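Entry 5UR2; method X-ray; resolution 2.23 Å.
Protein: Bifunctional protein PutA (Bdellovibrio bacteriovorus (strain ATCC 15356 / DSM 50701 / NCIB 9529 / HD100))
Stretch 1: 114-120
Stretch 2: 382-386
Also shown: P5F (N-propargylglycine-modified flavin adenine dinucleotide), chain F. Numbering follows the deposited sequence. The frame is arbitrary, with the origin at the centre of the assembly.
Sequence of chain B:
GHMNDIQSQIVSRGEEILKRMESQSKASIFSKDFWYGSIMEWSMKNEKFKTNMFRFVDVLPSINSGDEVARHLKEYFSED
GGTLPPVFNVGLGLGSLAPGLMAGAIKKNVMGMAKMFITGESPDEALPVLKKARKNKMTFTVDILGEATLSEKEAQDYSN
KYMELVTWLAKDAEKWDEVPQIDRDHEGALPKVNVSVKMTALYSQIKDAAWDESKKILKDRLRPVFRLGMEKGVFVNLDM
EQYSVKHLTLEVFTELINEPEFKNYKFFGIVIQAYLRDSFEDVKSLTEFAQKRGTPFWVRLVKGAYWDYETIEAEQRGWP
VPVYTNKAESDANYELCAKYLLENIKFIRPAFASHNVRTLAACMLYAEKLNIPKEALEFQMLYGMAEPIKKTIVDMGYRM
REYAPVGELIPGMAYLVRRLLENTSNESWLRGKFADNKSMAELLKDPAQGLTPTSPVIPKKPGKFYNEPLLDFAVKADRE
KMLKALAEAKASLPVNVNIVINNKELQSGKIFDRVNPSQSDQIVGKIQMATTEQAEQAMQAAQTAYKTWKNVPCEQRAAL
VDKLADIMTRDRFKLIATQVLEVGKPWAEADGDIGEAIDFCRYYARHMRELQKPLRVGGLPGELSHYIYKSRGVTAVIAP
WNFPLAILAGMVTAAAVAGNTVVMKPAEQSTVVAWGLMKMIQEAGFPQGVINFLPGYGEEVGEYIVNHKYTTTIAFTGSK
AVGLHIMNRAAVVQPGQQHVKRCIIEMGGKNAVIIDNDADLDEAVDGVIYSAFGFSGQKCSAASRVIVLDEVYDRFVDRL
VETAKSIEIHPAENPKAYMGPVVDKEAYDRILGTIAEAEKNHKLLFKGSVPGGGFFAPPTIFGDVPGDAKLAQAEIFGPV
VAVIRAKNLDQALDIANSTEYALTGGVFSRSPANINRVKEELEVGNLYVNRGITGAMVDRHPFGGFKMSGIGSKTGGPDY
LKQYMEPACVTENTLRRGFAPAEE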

ATOM      1  N   ALA B 114      32.719  33.189 -19.564  1.00 42.33           N
ATOM      2  CA  ALA B 114      33.168  33.518 -18.221  1.00 40.94           C
ATOM      3  C   ALA B 114      33.931  34.835 -18.198  1.00 39.08           C
ATOM      4  O   ALA B 114      33.760  35.642 -17.273  1.00 37.70           O
ATOM      5  CB  ALA B 114      34.032  32.388 -17.675  1.00 41.85           C
ATOM      6  N   LYS B 115      34.763  35.081 -19.213  1.00 35.94           N
ATOM      7  CA  LYS B 115      35.560  36.307 -19.228  1.00 35.43           C
ATOM      8  C   LYS B 115      34.693  37.549 -19.380  1.00 34.63           C
ATOM      9  O   LYS B 115      35.162  38.657 -19.098  1.00 37.33           O
ATOM     10  CB  LYS B 115      36.632  36.248 -20.325  1.00 36.16           C
ATOM     11  N   MET B 116      33.442  37.396 -19.828  1.00 33.22           N
ATOM     12  CA  MET B 116      32.538  38.537 -19.834  1.00 40.43           C
ATOM     13  C   MET B 116      32.321  39.074 -18.423  1.00 39.39           C
ATOM     14  O   MET B 116      32.123  40.277 -18.247  1.00 40.46           O
ATOM     15  CB  MET B 116      31.191  38.147 -20.438  1.00 47.37           C
ATOM     16  CG  MET B 116      31.192  37.791 -21.902  1.00 57.04           C
ATOM     17  SD  MET B 116      29.623  36.992 -22.315  1.00 67.30           S
ATOM     18  CE  MET B 116      28.482  38.334 -22.111  1.00 69.29           C
ATOM     19  N   PHE B 117      32.363  38.205 -17.407  1.00 31.79           N
ATOM     20  CA  PHE B 117      31.976  38.587 -16.056  1.00 32.72           C
ATOM     21  C   PHE B 117      33.125  38.567 -15.059  1.00 29.95           C
ATOM     22  O   PHE B 117      32.937  39.002 -13.917  1.00 37.91           O
ATOM     23  CB  PHE B 117      30.854  37.666 -15.534  1.00 30.94           C
ATOM     24  CG  PHE B 117      29.656  37.590 -16.446  1.00 40.14           C
ATOM     25  CD1 PHE B 117      28.852  38.701 -16.661  1.00 40.66           C
ATOM     26  CD2 PHE B 117      29.332  36.400 -17.087  1.00 40.31           C
ATOM     27  CE1 PHE B 117      27.754  38.629 -17.503  1.00 42.96           C
ATOM     28  CE2 PHE B 117      28.227  36.318 -17.925  1.00 38.53           C
ATOM     29  CZ  PHE B 117      27.437  37.430 -18.133  1.00 39.36           C
ATOM     30  N   ILE B 118      34.301  38.102 -15.452  1.00 31.82           N
ATOM     31  CA  ILE B 118      35.455  38.011 -14.562  1.00 36.36           C
ATOM     32  C   ILE B 118      36.557  38.877 -15.152  1.00 31.74           C
ATOM     33  O   ILE B 118      36.952  38.680 -16.308  1.00 35.24           O
ATOM     34  CB  ILE B 118      35.914  36.556 -14.392  1.00 40.36           C
ATOM     35  CG1 ILE B 118      34.823  35.773 -13.671  1.00 37.01           C
ATOM     36  CG2 ILE B 118      37.230  36.470 -13.618  1.00 39.67           C
ATOM     37  CD1 ILE B 118      34.739  34.357 -14.104  1.00 37.47           C
ATOM     38  N   THR B 119      37.041  39.844 -14.367  1.00 34.42           N
ATOM     39  CA  THR B 119      37.978  40.817 -14.917  1.00 35.26           C
ATOM     40  C   THR B 119      39.323  40.178 -15.221  1.00 35.18           C
ATOM     41  O   THR B 119      40.055  40.668 -16.089  1.00 38.51           O
ATOM     42  CB  THR B 119      38.155  41.996 -13.957  1.00 36.96           C
ATOM     43  OG1 THR B 119      38.793  41.541 -12.759  1.00 42.85           O
ATOM     44  CG2 THR B 119      36.796  42.584 -13.594  1.00 30.92           C
ATOM     45  N   GLY B 120      39.670  39.110 -14.509  1.00 38.97           N
ATOM     46  CA  GLY B 120      40.930  38.424 -14.739  1.00 41.91           C
ATOM     47  C   GLY B 120      41.055  37.226 -13.821  1.00 47.86           C
ATOM     48  O   GLY B 120      40.368  37.124 -12.799  1.00 44.62           O
ATOM     49  N   LEU B 382      27.467  44.841 -11.540  1.00 34.43           N
ATOM     50  CA  LEU B 382      28.442  43.792 -11.791  1.00 36.03           C
ATOM     51  C   LEU B 382      29.187  44.062 -13.093  1.00 39.60           C
ATOM     52  O   LEU B 382      28.608  44.560 -14.066  1.00 35.41           O
ATOM     53  CB  LEU B 382      27.763  42.428 -11.847  1.00 31.54           C
ATOM     54  CG  LEU B 382      26.941  41.967 -10.646  1.00 29.16           C
ATOM     55  CD1 LEU B 382      26.374  40.614 -10.974  1.00 30.14           C
ATOM     56  CD2 LEU B 382      27.763  41.888  -9.367  1.00 26.92           C
ATOM     57  N   TYR B 383      30.484  43.750 -13.100  1.00 25.38           N
ATOM     58  CA  TYR B 383      31.268  43.826 -14.331  1.00 31.32           C
ATOM     59  C   TYR B 383      30.615  43.001 -15.443  1.00 29.43           C
ATOM     60  O   TYR B 383      30.147  41.880 -15.212  1.00 26.59           O
ATOM     61  CB  TYR B 383      32.703  43.354 -14.052  1.00 28.03           C
ATOM     62  CG  TYR B 383      33.584  43.197 -15.273  1.00 27.26           C
ATOM     63  CD1 TYR B 383      34.185  44.297 -15.888  1.00 27.99           C
ATOM     64  CD2 TYR B 383      33.823  41.933 -15.803  1.00 34.26           C
ATOM     65  CE1 TYR B 383      34.992  44.135 -17.009  1.00 33.99           C
ATOM     66  CE2 TYR B 383      34.621  41.759 -16.917  1.00 33.96           C
ATOM     67  CZ  TYR B 383      35.199  42.858 -17.515  1.00 37.18           C
ATOM     68  OH  TYR B 383      35.986  42.647 -18.611  1.00 38.46           O
ATOM     69  N   GLY B 384      30.532  43.590 -16.644  1.00 30.51           N
ATOM     70  CA  GLY B 384      29.957  42.918 -17.795  1.00 30.96           C
ATOM     71  C   GLY B 384      28.440  42.914 -17.879  1.00 37.76           C
ATOM     72  O   GLY B 384      27.899  42.470 -18.897  1.00 35.93           O
ATOM     73  N   MET B 385      27.737  43.393 -16.856  1.00 33.85           N
ATOM     74  CA  MET B 385      26.280  43.405 -16.811  1.00 34.59           C
ATOM     75  C   MET B 385      25.765  44.797 -17.135  1.00 38.02           C
ATOM     76  O   MET B 385      26.375  45.797 -16.749  1.00 36.66           O
ATOM     77  CB  MET B 385      25.753  42.991 -15.430  1.00 30.78           C
ATOM     78  CG  MET B 385      25.735  41.516 -15.175  1.00 42.14           C
ATOM     79  SD  MET B 385      24.674  40.685 -16.361  1.00 45.36           S
ATOM     80  CE  MET B 385      23.122  41.374 -15.876  1.00 37.57           C
ATOM     81  N   ALA B 386      24.645  44.857 -17.858  1.00 41.23           N
ATOM     82  CA  ALA B 386      23.877  46.097 -18.003  1.00 39.93           C
ATOM     83  C   ALA B 386      24.715  47.224 -18.592  1.00 36.59           C
ATOM     84  O   ALA B 386      24.614  48.380 -18.173  1.00 40.08           O
ATOM     85  CB  ALA B 386      23.273  46.533 -16.664  1.00 39.61           C
TER
HETATM   86  PA  P5F F1001      16.203  42.936 -10.136  1.00 25.26           P
HETATM   87  O1A P5F F1001      15.433  44.296 -10.041  1.00 30.61           O
HETATM   88  O2A P5F F1001      15.857  42.043 -11.220  1.00 23.04           O
HETATM   89  O5B P5F F1001      16.024  42.018  -8.957  1.00 24.68           O
HETATM   90  C5B P5F F1001      16.296  40.622  -8.947  1.00 16.78           C
HETATM   91  C4B P5F F1001      16.322  40.143  -7.488  1.00 20.64           C
HETATM   92  O4B P5F F1001      15.048  40.077  -6.893  1.00 25.39           O
HETATM   93  C3B P5F F1001      16.914  38.788  -7.230  1.00 17.28           C
HETATM   94  O3B P5F F1001      18.289  38.794  -7.259  1.00 18.70           O
HETATM   95  C2B P5F F1001      16.380  38.457  -5.894  1.00 17.09           C
HETATM   96  O2B P5F F1001      17.148  39.086  -4.926  1.00 18.70           O
HETATM   97  C1B P5F F1001      15.027  39.073  -5.917  1.00 22.79           C
HETATM   98  N9A P5F F1001      13.963  38.159  -6.247  1.00 19.76           N
HETATM   99  C8A P5F F1001      13.827  37.384  -7.391  1.00 21.14           C
HETATM  100  N7A P5F F1001      12.681  36.697  -7.306  1.00 23.15           N
HETATM  101  C5A P5F F1001      12.022  37.009  -6.115  1.00 21.13           C
HETATM  102  C6A P5F F1001      10.841  36.598  -5.502  1.00 30.15           C
HETATM  103  N6A P5F F1001       9.976  35.645  -6.140  1.00 28.95           N
HETATM  104  N1A P5F F1001      10.489  37.089  -4.298  1.00 25.32           N
HETATM  105  C2A P5F F1001      11.266  37.991  -3.660  1.00 17.31           C
HETATM  106  N3A P5F F1001      12.443  38.390  -4.222  1.00 20.52           N
HETATM  107  C4A P5F F1001      12.841  37.939  -5.418  1.00 11.73           C
HETATM  108  N1  P5F F1001      23.938  39.720  -3.328  1.00 32.81           N
HETATM  109  C2  P5F F1001      24.086  39.220  -1.982  1.00 27.86           C
HETATM  110  O2  P5F F1001      23.064  38.466  -1.452  1.00 28.25           O
HETATM  111  N3  P5F F1001      25.260  39.507  -1.212  1.00 42.77           N
HETATM  112  C4  P5F F1001      26.327  40.283  -1.729  1.00 45.20           C
HETATM  113  O4  P5F F1001      27.445  40.524  -0.921  1.00 38.12           O
HETATM  114  C4X P5F F1001      26.176  40.804  -3.152  1.00 42.68           C
HETATM  115  N5  P5F F1001      27.267  41.498  -3.834  1.00 44.45           N
HETATM  116  C5X P5F F1001      26.880  42.324  -4.994  1.00 44.35           C
HETATM  117  C6  P5F F1001      27.746  43.469  -5.414  1.00 35.93           C
HETATM  118  C7  P5F F1001      27.334  44.316  -6.473  1.00 36.35           C
HETATM  119  C7M P5F F1001      28.219  45.471  -6.887  1.00 38.53           C
HETATM  120  C8  P5F F1001      26.093  44.087  -7.142  1.00 37.04           C
HETATM  121  C8M P5F F1001      25.621  44.970  -8.269  1.00 35.48           C
HETATM  122  C9  P5F F1001      25.266  43.009  -6.749  1.00 44.42           C
HETATM  123  C9A P5F F1001      25.694  42.110  -5.639  1.00 44.53           C
HETATM  124  N10 P5F F1001      24.825  41.008  -5.220  1.00 42.88           N
HETATM  125  C10 P5F F1001      25.017  40.512  -3.886  1.00 37.02           C
HETATM  126  C1' P5F F1001      23.673  40.539  -6.028  1.00 45.64           C
HETATM  127  C2' P5F F1001      22.420  41.388  -5.810  1.00 38.89           C
HETATM  128  O2' P5F F1001      21.961  41.171  -4.531  1.00 37.21           O
HETATM  129  C3' P5F F1001      21.285  41.129  -6.804  1.00 40.40           C
HETATM  130  O3' P5F F1001      20.872  39.822  -6.664  1.00 41.32           O
HETATM  131  C4' P5F F1001      21.645  41.346  -8.266  1.00 38.78           C
HETATM  132  O4' P5F F1001      22.640  42.311  -8.303  1.00 37.99           O
HETATM  133  C5' P5F F1001      20.460  41.656  -9.200  1.00 38.49           C
HETATM  134  O5' P5F F1001      19.493  42.517  -8.632  1.00 40.31           O
HETATM  135  P   P5F F1001      18.739  43.726  -9.408  1.00 31.20           P
HETATM  136  O1P P5F F1001      18.254  44.960  -8.554  1.00 39.18           O
HETATM  137  O2P P5F F1001      19.766  43.994 -10.570  1.00 31.65           O
HETATM  138  O3P P5F F1001      17.673  42.927 -10.368  1.00 26.14           O
HETATM  139  C21 P5F F1001      28.825  39.400  -3.963  1.00 57.11           C
HETATM  140  C22 P5F F1001      28.110  40.541  -3.858  1.00 60.85           C
HETATM  141  C23 P5F F1001      29.252  38.605  -2.717  1.00 57.60           C
HETATM  142  O   HOH W   1      30.684  40.362 -12.797  1.00 31.15           O

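No direct hydrogen bond joins the two stretches among the modelled atoms; the polar link between their backbones runs through one water. Water 1 donates to Phe 117 O and to Tyr 383 O, each 2.9 Å from its oxygen, so two carbonyls that cannot bond to each other are bridged by a shared donor.

Around this bridge, the contact rests on carbon-rich surfaces and weak polar approaches. Tyr 383, whose CA-to-CB bond points toward the other stretch, has the largest covered area, 105 Å² of its surface. Thr 119 CG2 lies 3.7 Å from the centroid of the Tyr 383 ring and 13° off the ring normal, which places the methyl squarely over one face as a CH-pi contact. The ring edge meets main chain instead: Tyr 383 CD2 is 3.5 Å from Phe 117 C, and Tyr 383 CE2 is 3.8 Å from Lys 115 O. Thr 119 OG1 is hydrogen-bonded elsewhere in the structure.

Gly 384 occupies the third position of a type II turn from Leu 382 to Met 385, closed by Met 385 N to Leu 382 O at 3.1 Å. Its phi of 81° by itself favours glycine, and the packing adds a second constraint: an ideal CB would sit 2.1 Å from Met 116 O, a clash. Without that atom, Gly 384 CA approaches Met 116 O at 3.4 Å, and the 149° angle at hydrogen supports a CA-H...O contact.

Phe 117 points away at CA-to-CB, yet the end of its side chain comes nearer. Phe 117 CE1 reaches Met 385 SD at 3.9 Å; the sulfur is 5.1 Å from the ring centroid and 65° off the normal, an oblique sulfur-aromatic approach. Within stretch 1, Phe 117 N bonds to Ala 114 O at 2.9 Å, while Ile 118 N makes a weak bond to Ala 114 O at 3.1 Å.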